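PDB 3HN0: nitrate transport protein from Parabacteroides distasonis, which probably serves as the substrate-binding component of an ABC transporter, capturing a small solute outside the cytoplasm for delivery to the membrane permease. Local coordinates for residues 121-126 with 144-149; 220-223 with 228-231; 54-59 with 190-195. One frame throughout, in Å; residues are numbered along the deposited sequence.

Interaction 1: residues 121-126 with 144-149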
loop_
_atom_site.group_PDB
_atom_site.type_symbol
_atom_site.label_atom_id
_atom_site.label_comp_id
_atom_site.label_asym_id
_atom_site.label_seq_id
_atom_site.Cartn_x
_atom_site.Cartn_y
_atom_site.Cartn_z
ATOM N N LEU A 121 8.385 -14.253 13.169
ATOM C CA LEU A 121 7.545 -14.852 14.182
ATOM C C LEU A 121 7.426 -16.282 13.680
ATOM O O LEU A 121 7.494 -16.502 12.499
ATOM C CB LEU A 121 6.190 -14.138 14.181
ATOM C CG LEU A 121 6.154 -12.627 14.464
ATOM C CD1 LEU A 121 4.803 -12.008 13.979
ATOM C CD2 LEU A 121 6.410 -12.386 15.965
ATOM N N ASP A 122 7.245 -17.265 14.543
ATOM C CA ASP A 122 7.135 -18.634 14.013
ATOM C C ASP A 122 6.057 -19.444 14.714
ATOM O O ASP A 122 6.255 -20.626 14.999
ATOM C CB ASP A 122 8.487 -19.357 14.082
ATOM C CG ASP A 122 9.429 -18.985 12.928
ATOM O OD1 ASP A 122 8.970 -18.496 11.879
ATOM O OD2 ASP A 122 10.648 -19.198 13.075
ATOM N N TYR A 123 4.901 -18.812 14.926
ATOM C CA TYR A 123 3.804 -19.406 15.651
ATOM C C TYR A 123 3.429 -20.730 14.994
ATOM O O TYR A 123 3.387 -20.810 13.759
ATOM C CB TYR A 123 2.572 -18.500 15.638
ATOM C CG TYR A 123 2.796 -17.106 16.150
ATOM C CD1 TYR A 123 3.606 -16.858 17.258
ATOM C CD2 TYR A 123 2.179 -16.033 15.542
ATOM C CE1 TYR A 123 3.796 -15.565 17.725
ATOM C CE2 TYR A 123 2.342 -14.750 15.993
ATOM C CZ TYR A 123 3.159 -14.515 17.085
ATOM O OH TYR A 123 3.333 -13.233 17.520
ATOM N N PRO A 124 3.115 -21.744 15.810
ATOM C CA PRO A 124 2.683 -23.022 15.239
ATOM C C PRO A 124 1.356 -22.848 14.512
ATOM O O PRO A 124 0.425 -22.283 15.077
ATOM C CB PRO A 124 2.495 -23.920 16.464
ATOM C CG PRO A 124 2.916 -23.096 17.672
ATOM C CD PRO A 124 2.875 -21.678 17.262
ATOM N N LEU A 125 1.282 -23.312 13.270
ATOM C CA LEU A 125 0.054 -23.199 12.476
ATOM C C LEU A 125 -0.863 -24.388 12.733
ATOM O O LEU A 125 -0.419 -25.513 12.785
ATOM C CB LEU A 125 0.384 -23.053 10.999
ATOM C CG LEU A 125 1.232 -21.813 10.696
ATOM C CD1 LEU A 125 1.677 -21.797 9.224
ATOM C CD2 LEU A 125 0.465 -20.536 11.051
ATOM N N ASN A 126 -2.140 -24.134 12.950
ATOM C CA ASN A 126 -3.087 -25.194 13.140
ATOM C C ASN A 126 -4.190 -25.099 12.109
ATOM O O ASN A 126 -4.878 -24.090 12.011
ATOM C CB ASN A 126 -3.640 -25.126 14.551
ATOM C CG ASN A 126 -4.437 -26.364 14.931
ATOM O OD1 ASN A 126 -5.240 -26.894 14.137
ATOM N ND2 ASN A 126 -4.233 -26.823 16.163
ATOM N N VAL A 144 -9.568 -21.445 20.349
ATOM C CA VAL A 144 -8.681 -20.650 19.499
ATOM C C VAL A 144 -8.362 -19.308 20.169
ATOM O O VAL A 144 -9.266 -18.523 20.451
ATOM C CB VAL A 144 -9.348 -20.426 18.142
ATOM C CG1 VAL A 144 -8.474 -19.477 17.230
ATOM C CG2 VAL A 144 -9.643 -21.751 17.439
ATOM N N ASN A 145 -7.080 -19.028 20.407
ATOM C CA ASN A 145 -6.632 -17.772 20.996
ATOM C C ASN A 145 -5.902 -16.884 19.981
ATOM O O ASN A 145 -5.584 -15.748 20.260
ATOM C CB ASN A 145 -5.701 -18.071 22.183
ATOM C CG ASN A 145 -6.404 -18.854 23.301
ATOM O OD1 ASN A 145 -7.561 -18.584 23.631
ATOM N ND2 ASN A 145 -5.708 -19.815 23.876
ATOM N N ARG A 146 -5.597 -17.425 18.818
ATOM C CA ARG A 146 -4.885 -16.640 17.820
ATOM C C ARG A 146 -5.304 -17.208 16.481
ATOM O O ARG A 146 -5.337 -18.429 16.323
ATOM C CB ARG A 146 -3.386 -16.753 18.145
ATOM C CG ARG A 146 -2.375 -16.361 17.126
ATOM C CD ARG A 146 -0.946 -16.713 17.663
ATOM N NE ARG A 146 -0.431 -15.692 18.560
ATOM C CZ ARG A 146 0.657 -15.825 19.322
ATOM N NH1 ARG A 146 1.353 -16.950 19.324
ATOM N NH2 ARG A 146 1.055 -14.820 20.085
ATOM N N ALA A 147 -5.677 -16.314 15.550
ATOM C CA ALA A 147 -6.207 -16.721 14.281
ATOM C C ALA A 147 -6.094 -15.626 13.247
ATOM O O ALA A 147 -5.804 -14.478 13.562
ATOM C CB ALA A 147 -7.697 -17.145 14.449
ATOM N N VAL A 148 -6.293 -16.042 12.006
ATOM C CA VAL A 148 -6.479 -15.107 10.922
ATOM C C VAL A 148 -7.916 -15.173 10.435
ATOM O O VAL A 148 -8.494 -16.251 10.325
ATOM C CB VAL A 148 -5.503 -15.339 9.763
ATOM C CG1 VAL A 148 -4.083 -14.912 10.165
ATOM C CG2 VAL A 148 -5.572 -16.753 9.284
ATOM N N LEU A 149 -8.480 -13.992 10.158
ATOM C CA LEU A 149 -9.877 -13.848 9.701
ATOM C C LEU A 149 -10.029 -12.670 8.752
ATOM O O LEU A 149 -9.323 -11.697 8.849
ATOM C CB LEU A 149 -10.838 -13.627 10.891
ATOM C CG LEU A 149 -11.101 -14.803 11.816
ATOM C CD1 LEU A 149 -11.909 -14.324 13.060
ATOM C CD2 LEU A 149 -11.798 -15.967 11.171
#

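Interaction 2: residues 220-223 with 228-231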
loop_
_atom_site.group_PDB
_atom_site.type_symbol
_atom_site.label_atom_id
_atom_site.label_comp_id
_atom_site.label_asym_id
_atom_site.label_seq_id
_atom_site.Cartn_x
_atom_site.Cartn_y
_atom_site.Cartn_z
ATOM N N SER A 220 -28.734 -2.247 3.036
ATOM C CA SER A 220 -29.172 -2.918 1.804
ATOM C C SER A 220 -28.747 -4.378 1.752
ATOM O O SER A 220 -29.519 -5.242 1.363
ATOM C CB SER A 220 -28.694 -2.175 0.554
ATOM O OG SER A 220 -29.228 -2.817 -0.569
ATOM N N LEU A 221 -27.514 -4.679 2.152
ATOM C CA LEU A 221 -27.076 -6.054 2.198
ATOM C C LEU A 221 -27.928 -6.905 3.139
ATOM O O LEU A 221 -28.236 -8.043 2.839
ATOM C CB LEU A 221 -25.605 -6.140 2.577
ATOM C CG LEU A 221 -24.633 -5.626 1.492
ATOM C CD1 LEU A 221 -23.369 -5.227 2.239
ATOM C CD2 LEU A 221 -24.345 -6.680 0.360
ATOM N N GLU A 222 -28.302 -6.315 4.267
ATOM C CA GLU A 222 -29.145 -7.013 5.243
ATOM C C GLU A 222 -30.533 -7.268 4.653
ATOM O O GLU A 222 -31.023 -8.391 4.728
ATOM C CB GLU A 222 -29.237 -6.215 6.515
ATOM C CG GLU A 222 -27.968 -6.292 7.342
ATOM C CD GLU A 222 -27.921 -5.292 8.489
ATOM O OE1 GLU A 222 -28.802 -4.398 8.582
ATOM O OE2 GLU A 222 -26.985 -5.390 9.314
ATOM N N GLU A 223 -31.132 -6.249 4.037
ATOM C CA GLU A 223 -32.445 -6.442 3.412
ATOM C C GLU A 223 -32.461 -7.534 2.363
ATOM O O GLU A 223 -33.469 -8.233 2.212
ATOM C CB GLU A 223 -32.989 -5.121 2.834
ATOM C CG GLU A 223 -33.372 -4.160 3.964
ATOM C CD GLU A 223 -34.048 -2.896 3.494
ATOM O OE1 GLU A 223 -33.941 -2.554 2.291
ATOM O OE2 GLU A 223 -34.720 -2.241 4.315
ATOM N N ALA A 228 -26.250 -11.395 7.938
ATOM C CA ALA A 228 -27.159 -11.298 9.061
ATOM C C ALA A 228 -27.172 -9.889 9.615
ATOM O O ALA A 228 -26.172 -9.140 9.526
ATOM C CB ALA A 228 -26.756 -12.309 10.184
ATOM N N GLN A 229 -28.309 -9.522 10.207
ATOM C CA GLN A 229 -28.492 -8.192 10.768
ATOM C C GLN A 229 -27.415 -7.940 11.837
ATOM O O GLN A 229 -27.243 -8.752 12.739
ATOM C CB GLN A 229 -29.910 -8.031 11.376
ATOM C CG GLN A 229 -30.736 -6.842 10.851
ATOM C CD GLN A 229 -32.219 -6.873 11.279
ATOM O OE1 GLN A 229 -32.662 -7.775 11.997
ATOM N NE2 GLN A 229 -32.987 -5.870 10.838
ATOM N N GLY A 230 -26.710 -6.816 11.743
ATOM C CA GLY A 230 -25.671 -6.492 12.729
ATOM C C GLY A 230 -24.328 -7.199 12.549
ATOM O O GLY A 230 -23.392 -6.896 13.291
ATOM N N ALA A 231 -24.189 -8.092 11.557
ATOM C CA ALA A 231 -22.902 -8.740 11.322
ATOM C C ALA A 231 -21.791 -7.733 10.903
ATOM O O ALA A 231 -20.681 -7.744 11.434
ATOM C CB ALA A 231 -23.053 -9.844 10.290
HETATM O O HOH W 1 -24.747 -6.920 8.530
HETATM O O HOH W 2 -31.691 -4.237 8.399
#

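Interaction 3: residues 54-59 with 190-195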
loop_
_atom_site.group_PDB
_atom_site.type_symbol
_atom_site.label_atom_id
_atom_site.label_comp_id
_atom_site.label_asym_id
_atom_site.label_seq_id
_atom_site.Cartn_x
_atom_site.Cartn_y
_atom_site.Cartn_z
ATOM N N GLU A 54 -22.215 -19.966 -18.097
ATOM C CA GLU A 54 -23.467 -19.636 -17.417
ATOM C C GLU A 54 -23.346 -18.385 -16.575
ATOM O O GLU A 54 -24.289 -18.011 -15.902
ATOM C CB GLU A 54 -23.915 -20.792 -16.551
ATOM C CG GLU A 54 -24.424 -21.968 -17.418
ATOM C CD GLU A 54 -24.742 -23.240 -16.611
ATOM O OE1 GLU A 54 -24.519 -23.264 -15.377
ATOM O OE2 GLU A 54 -25.225 -24.206 -17.244
ATOM N N THR A 55 -22.163 -17.779 -16.561
ATOM C CA THR A 55 -21.997 -16.427 -15.993
ATOM C C THR A 55 -21.111 -15.631 -16.939
ATOM O O THR A 55 -20.326 -16.216 -17.733
ATOM C CB THR A 55 -21.514 -16.433 -14.549
ATOM O OG1 THR A 55 -21.817 -15.153 -13.965
ATOM C CG2 THR A 55 -19.989 -16.779 -14.405
ATOM N N ASP A 56 -21.253 -14.307 -16.899
ATOM C CA ASP A 56 -20.535 -13.415 -17.808
ATOM C C ASP A 56 -19.299 -12.799 -17.121
ATOM O O ASP A 56 -18.281 -12.608 -17.744
ATOM C CB ASP A 56 -21.467 -12.298 -18.284
ATOM C CG ASP A 56 -22.652 -12.839 -19.103
ATOM O OD1 ASP A 56 -22.348 -13.669 -20.002
ATOM O OD2 ASP A 56 -23.851 -12.497 -18.831
ATOM N N ILE A 57 -19.452 -12.473 -15.841
ATOM C CA ILE A 57 -18.416 -11.843 -15.014
ATOM C C ILE A 57 -18.422 -12.621 -13.707
ATOM O O ILE A 57 -19.496 -13.044 -13.238
ATOM C CB ILE A 57 -18.823 -10.379 -14.719
ATOM C CG1 ILE A 57 -18.920 -9.605 -16.067
ATOM C CG2 ILE A 57 -17.877 -9.761 -13.666
ATOM C CD1 ILE A 57 -19.559 -8.240 -16.025
ATOM N N ALA A 58 -17.255 -12.836 -13.108
ATOM C CA ALA A 58 -17.220 -13.565 -11.853
ATOM C C ALA A 58 -16.200 -12.928 -10.965
ATOM O O ALA A 58 -15.212 -12.402 -11.462
ATOM C CB ALA A 58 -16.863 -15.047 -12.082
ATOM N N VAL A 59 -16.387 -13.037 -9.655
ATOM C CA VAL A 59 -15.472 -12.456 -8.723
ATOM C C VAL A 59 -15.018 -13.593 -7.802
ATOM O O VAL A 59 -15.869 -14.194 -7.120
ATOM C CB VAL A 59 -16.185 -11.326 -7.916
ATOM C CG1 VAL A 59 -15.168 -10.597 -7.039
ATOM C CG2 VAL A 59 -16.916 -10.341 -8.877
ATOM N N PRO A 190 -15.250 -13.354 -23.111
ATOM C CA PRO A 190 -14.998 -12.516 -24.266
ATOM C C PRO A 190 -16.126 -11.589 -24.740
ATOM O O PRO A 190 -15.847 -10.526 -25.314
ATOM C CB PRO A 190 -14.696 -13.577 -25.356
ATOM C CG PRO A 190 -14.031 -14.627 -24.628
ATOM C CD PRO A 190 -14.769 -14.728 -23.331
ATOM N N THR A 191 -17.371 -11.997 -24.561
ATOM C CA THR A 191 -18.478 -11.139 -24.994
ATOM C C THR A 191 -18.659 -9.960 -24.063
ATOM O O THR A 191 -19.406 -9.044 -24.375
ATOM C CB THR A 191 -19.814 -11.883 -25.139
ATOM O OG1 THR A 191 -20.079 -12.611 -23.953
ATOM C CG2 THR A 191 -19.735 -12.851 -26.307
HETATM N N MSE A 192 -17.949 -9.973 -22.936
HETATM C CA MSE A 192 -17.926 -8.811 -22.049
HETATM C C MSE A 192 -16.884 -7.756 -22.377
HETATM O O MSE A 192 -16.949 -6.655 -21.838
HETATM C CB MSE A 192 -17.762 -9.250 -20.600
HETATM C CG MSE A 192 -18.902 -10.064 -20.064
HETATM SE SE MSE A 192 -20.628 -9.114 -19.954
HETATM C CE MSE A 192 -21.341 -9.762 -21.464
ATOM N N GLU A 193 -15.975 -8.005 -23.320
ATOM C CA GLU A 193 -14.938 -7.009 -23.602
ATOM C C GLU A 193 -15.504 -5.626 -23.960
ATOM O O GLU A 193 -15.077 -4.580 -23.413
ATOM C CB GLU A 193 -13.980 -7.533 -24.667
ATOM C CG GLU A 193 -12.793 -6.636 -24.902
ATOM C CD GLU A 193 -11.862 -6.559 -23.709
ATOM O OE1 GLU A 193 -11.248 -7.576 -23.315
ATOM O OE2 GLU A 193 -11.760 -5.458 -23.142
ATOM N N LYS A 194 -16.519 -5.637 -24.819
ATOM C CA LYS A 194 -17.170 -4.419 -25.243
ATOM C C LYS A 194 -17.806 -3.696 -24.072
ATOM O O LYS A 194 -18.001 -2.513 -24.165
ATOM C CB LYS A 194 -18.254 -4.683 -26.327
ATOM C CG LYS A 194 -19.409 -5.514 -25.907
ATOM C CD LYS A 194 -20.257 -5.947 -27.150
ATOM C CE LYS A 194 -21.271 -7.016 -26.807
ATOM N NZ LYS A 194 -20.768 -8.447 -26.733
ATOM N N TYR A 195 -18.060 -4.388 -22.953
ATOM C CA TYR A 195 -18.730 -3.763 -21.803
ATOM C C TYR A 195 -17.774 -3.474 -20.705
ATOM O O TYR A 195 -18.142 -2.956 -19.671
ATOM C CB TYR A 195 -19.820 -4.691 -21.268
ATOM C CG TYR A 195 -20.956 -4.958 -22.216
ATOM C CD1 TYR A 195 -21.405 -4.005 -23.086
ATOM C CD2 TYR A 195 -21.541 -6.198 -22.257
ATOM C CE1 TYR A 195 -22.438 -4.247 -23.946
ATOM C CE2 TYR A 195 -22.584 -6.477 -23.122
ATOM C CZ TYR A 195 -23.056 -5.484 -23.956
ATOM O OH TYR A 195 -24.109 -5.735 -24.836
HETATM O O HOH W 3 -20.510 -14.498 -21.330
#

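Interaction 1: residues 121-126 with 144-149
Tyr-123 and Arg-146 meet through side chains alone, for their CA atoms, although the nearest pair between 121-126 and 144-149, stand 9.4 Å apart and the two backbones do not touch. Both CB atoms are directed at the opposite segment. With CG anti to the backbone N, the arginine chain runs outward and then bends at chi3 (-82°), which lays its guanidinium flat over one face of the tyrosine ring. The planes differ by 20° and their centres are 3.6 Å apart; CZ lies only 13° off the ring normal, which meets the definition of a cation-pi stack. NH1 is shifted toward the rim, 3.1 Å from Tyr-123 CD1, while the CD methylene adds a CH-pi contact over the same face. The opposite ring face carries Leu-121 CB. Polar bonds elsewhere fix the guanidinium's rotation: NE forms a salt bridge with Glu-90, and NH1 donates to the carbonyl of Pro-97. The stack thus joins the loop between helix 107-119 and strand 125-126 to strand 146-149, an outer strand of the three-stranded antiparallel sheet; Leu-116 of that helix touches the tyrosine, and Leu-99 of strand 99-100 touches the arginine.

Interaction 2: residues 220-223 with 228-231
Glu-222 and Gln-229 cross at about a right angle, and their flat ends repeat that relation: the carboxylate and amide planes are 90° apart, so the two groups are not stacked. The closest side-chain approach is Glu-222 OE1 to Gln-229 CG, 3.9 Å, whereas Glu-222 OE2 comes within 3.5 Å of Gln-229 CA. In the glutamine conformer given, one of two, water 2 donates to Glu-222 OE1 and accepts from Gln-229 NE2 at a longer 3.2 Å; this side-chain approach and bridge are doubtful to that extent. Glu-222 reaches this position with its CG beside the backbone N and an extended chain beyond, which carries the carboxylate from the helix to the facing loop. There OE2 takes the direct bond of the contact. Gly-230 N donates to it over 2.8 Å at a fairly straight N-H...O angle of 164°, though the donor stands above the carboxylate plane, 47° out of it.

The loop that receives the carboxylate is a type II beta turn from Ala-228 to Ala-231, closed by the bond from Ala-231 N to Ala-228 O. Gly-230 occupies its third position with positive phi, as this turn type requires, and its N-H points outward to the glutamate. Glu-222 is near the end of helix 214-223, and the turn lies before helix 234-240.

A second bridge runs to the same turn: water 1 donates to Glu-222 OE2 and to Ala-228 O, the carbonyl that also closes the turn. OE2 is therefore gripped by two donors, an arrangement that would probably stabilise the ionised carboxylate at this surface position. On the inner side of the helix, Leu-221 packs against Phe-227 and Leu-232, residues that flank the turn in sequence.

Interaction 3: residues 54-59 with 190-195
Two successive bends in the selenomethionine Met-192, at chi2 (-64°) and chi3 (99°), fold its chain so that CG, SE and CE all come against Asp-56. The first torsion sets CG anti to the carbonyl carbon. The contact lies at one end of two inner strands of the large mixed beta-sheet, consistent with a domain of a periplasmic-binding-protein fold, where the start of strand 57-61 meets the connection from strand 184-188 to helix 196-212. These two strands are antiparallel neighbours in that sheet; backbone pairing reaches Asp-56 and Thr-189, and the contact beyond it is side-chain packing.

The CA atoms of Asp-56 and Met-192 are the nearest pair between the segments, 6.8 Å from Asp-56 CA to Met-192 CA, and these two residues bury the larger share of the surface. SE rests 3.7 Å from Asp-56 CB, against the methylene and not the carboxylate oxygens, while Met-192 CG lies 3.5 Å from Asp-56 O. That carbonyl oxygen is also an acceptor for the Thr-189 hydroxyl. On an adjacent side, Ile-57 crosses Met-192 at about a right angle; its CG1 branch touches the selenoether chain at CG (4.0 Å), and CD1 reaches toward SE at 4.2 Å. Ile-7 of strand 6-12 meets both side chains, extending this apolar patch into the sheet.

The carboxylate of Asp-56 turns to another partner: OD2 accepts from the backbone N of Lys-8, which holds the acid beside strand 6-12. Within 190-195, the peptide chain curls back on itself: Tyr-195 N bonds to Met-192 O, and Lys-194 NZ returns to Thr-191 O at 2.8 Å, meeting a lone pair in the carbonyl plane with a C=O...N angle of 132°.

From the N terminus, the first segment reached is 54-59, whose partner 190-195 lies 131 residues on, so interaction 3 closes the longest loop and joins parts of the seven-stranded sheet domain that are far apart in sequence. Interaction 1 is nested inside that loop: 121-126 and 144-149 join the loop after helix 107-119 to the three-stranded sheet, on the opposite side of the chain's centre, with contact centres about 38 Å apart. Once interaction 3 has closed, interaction 2 follows in series, binding the end of helix 214-223 to the turn after it across a short loop. None cross; the nearest atoms of interactions 1 and 2 are about 11 Å apart.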